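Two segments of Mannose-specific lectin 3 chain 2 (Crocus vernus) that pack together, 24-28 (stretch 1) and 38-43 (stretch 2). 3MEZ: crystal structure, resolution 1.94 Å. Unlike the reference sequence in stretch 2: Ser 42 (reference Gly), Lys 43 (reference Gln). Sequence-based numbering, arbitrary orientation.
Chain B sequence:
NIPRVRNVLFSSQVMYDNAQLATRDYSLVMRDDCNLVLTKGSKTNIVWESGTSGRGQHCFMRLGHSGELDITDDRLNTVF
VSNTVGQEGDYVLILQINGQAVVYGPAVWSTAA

Stretch 1 24-28: RDYSL
Stretch 2 38-43: LTKGSK

Two short strands, 26-28 and 38-40, run antiparallel with an angle of 163° between their N-to-C directions and a closest axis approach of 4.7 Å. The register pairs Tyr 26 with Lys 40 (CA to CA 4.5 Å), Ser 27 with Thr 39 (5.4 Å) and Leu 28 with Leu 38 (4.3 Å); just past the strands, the CA atoms of Asp 25 and Gly 41 lie 5.0 Å apart. All six strand residues have extended backbones, from Leu 28 at phi/psi -112/111 to Ser 27 at -140/145 and Thr 39 at -130/159.

Backbone hydrogen bonds set this register. Ser 27 and Thr 39 form the hydrogen-bonded pair: Ser 27 N donates to Thr 39 O and Thr 39 N to Ser 27 O, each at 3.0 Å with an N-H...O angle of 163°. The ladder extends beyond the strands where Gly 41 N donates to Asp 25 O at 3.0 Å, with a more bent angle of 146°. In the flanking non-hydrogen-bonded pairs, alpha carbons approach the same carbonyls: Tyr 26 CA lies 3.3 Å from Thr 39 O, and Leu 38 CA 3.3 Å from Ser 27 O. Asp 25 has phi/psi -94/7, whereas Gly 41 turns the chain at 82/77, a positive phi that favours glycine.

The charged contact closes one end. Asp 25 (chi1 p, 58°) points its CA-to-CB bond toward the other stretch, and its OD2 forms a salt bridge with Lys 40 NZ at 2.9 Å. Lys 40 reaches it with chi1 to chi3 all t and chi4 m (-71°). Its long aliphatic chain also serves packing: Lys 40 CG sits 3.5 Å from CE2 of Tyr 26, whose ring is set by chi1 m (-59°) and chi2 105°.

On that same face, Leu 28 and Leu 38 supply the apolar contact, CD2 of Leu 28 lying 3.9 Å from CB of Leu 38. Both are buried, as suits their hydrocarbon side chains; Leu 38 has chi1 t (165°), while Leu 28 is off-well at -145°. Together the stretches bury 417 Å².

The opposite face carries small hydroxyls. Ser 27 and Thr 39 both adopt chi1 p (61° and 55°), bringing Ser 27 OG within 3.2 Å of Thr 39 OG1. Water 1 donates to Asp 25 O (2.6 Å) and Thr 39 O (3.0 Å) and accepts from Ser 27 OG (3.0 Å). Water 2 donates to Ser 27 O (3.2 Å) and hydrogen-bonds Thr 39 OG1 (2.4 Å), so both waters bridge the stretches.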

# COMPACT_ATOMS: atom_id res chain seq x y z
N ARG B 24 14.85 -14.58 5.92
CA ARG B 24 15.23 -15.85 6.50
C ARG B 24 14.07 -16.33 7.36
O ARG B 24 13.01 -16.38 6.89
CB ARG B 24 16.53 -15.77 7.26
CG ARG B 24 17.63 -15.23 6.43
CD ARG B 24 19.04 -15.43 7.01
NE ARG B 24 20.09 -15.01 6.11
CZ ARG B 24 21.37 -14.96 6.42
NH1 ARG B 24 21.77 -15.31 7.59
NH2 ARG B 24 22.25 -14.58 5.56
N ASP B 25 14.33 -16.68 8.62
CA ASP B 25 13.31 -17.10 9.53
C ASP B 25 12.74 -15.99 10.41
O ASP B 25 11.98 -16.26 11.26
CB ASP B 25 13.73 -18.32 10.36
CG ASP B 25 14.97 -18.11 11.16
OD1 ASP B 25 15.71 -17.16 10.91
OD2 ASP B 25 15.23 -18.94 12.02
N TYR B 26 13.14 -14.76 10.15
CA TYR B 26 12.67 -13.57 10.85
C TYR B 26 11.47 -12.95 10.17
O TYR B 26 11.38 -12.91 9.00
CB TYR B 26 13.76 -12.51 10.95
CG TYR B 26 15.02 -12.92 11.65
CD1 TYR B 26 16.15 -13.20 10.94
CD2 TYR B 26 15.07 -13.03 13.00
CE1 TYR B 26 17.28 -13.57 11.57
CE2 TYR B 26 16.20 -13.39 13.64
CZ TYR B 26 17.30 -13.66 12.92
OH TYR B 26 18.41 -14.04 13.53
N SER B 27 10.56 -12.46 10.97
CA SER B 27 9.49 -11.60 10.52
C SER B 27 9.17 -10.44 11.47
O SER B 27 9.24 -10.58 12.64
CB SER B 27 8.25 -12.44 10.27
OG SER B 27 7.82 -13.08 11.43
N LEU B 28 8.81 -9.30 10.92
CA LEU B 28 8.23 -8.24 11.71
C LEU B 28 6.80 -8.08 11.32
O LEU B 28 6.55 -7.62 10.27
CB LEU B 28 8.95 -6.97 11.37
CG LEU B 28 9.30 -5.79 12.27
CD1 LEU B 28 9.11 -4.50 11.61
CD2 LEU B 28 8.69 -5.80 13.61
N LEU B 38 8.51 -8.77 16.42
CA LEU B 38 9.58 -9.30 15.65
C LEU B 38 9.95 -10.69 16.17
O LEU B 38 10.35 -10.85 17.27
CB LEU B 38 10.71 -8.33 15.71
CG LEU B 38 12.10 -8.68 15.31
CD1 LEU B 38 12.13 -9.87 14.49
CD2 LEU B 38 12.73 -7.57 14.65
N THR B 39 9.81 -11.69 15.32
CA THR B 39 10.00 -13.05 15.73
C THR B 39 10.92 -13.85 14.85
O THR B 39 11.08 -13.54 13.73
CB THR B 39 8.72 -13.80 15.78
OG1 THR B 39 8.08 -13.70 14.53
CG2 THR B 39 7.86 -13.26 16.81
N LYS B 40 11.44 -14.92 15.42
CA LYS B 40 12.35 -15.83 14.77
C LYS B 40 11.82 -17.25 14.83
O LYS B 40 11.33 -17.69 15.85
CB LYS B 40 13.72 -15.73 15.41
CG LYS B 40 14.83 -16.39 14.66
CD LYS B 40 15.98 -16.71 15.55
CE LYS B 40 17.20 -17.14 14.80
NZ LYS B 40 17.10 -18.47 14.19
N GLY B 41 11.91 -17.96 13.71
CA GLY B 41 11.45 -19.32 13.59
C GLY B 41 9.97 -19.50 13.34
O GLY B 41 9.24 -19.84 14.21
N SER B 42 9.55 -19.27 12.11
CA SER B 42 8.14 -19.14 11.77
C SER B 42 7.16 -19.01 12.93
O SER B 42 6.36 -19.90 13.14
CB SER B 42 7.60 -20.08 10.66
OG SER B 42 8.22 -21.33 10.60
N LYS B 43 7.18 -17.83 13.57
CA LYS B 43 6.15 -17.45 14.53
C LYS B 43 6.49 -17.46 15.99
O LYS B 43 5.75 -16.91 16.77
CB LYS B 43 4.99 -18.44 14.44
CG LYS B 43 3.92 -18.20 13.42
CD LYS B 43 3.75 -19.45 12.60
CE LYS B 43 4.27 -19.27 11.18
NZ LYS B 43 3.34 -19.87 10.22
O HOH W 1 9.55 -15.52 11.99
O HOH W 2 6.72 -11.72 14.23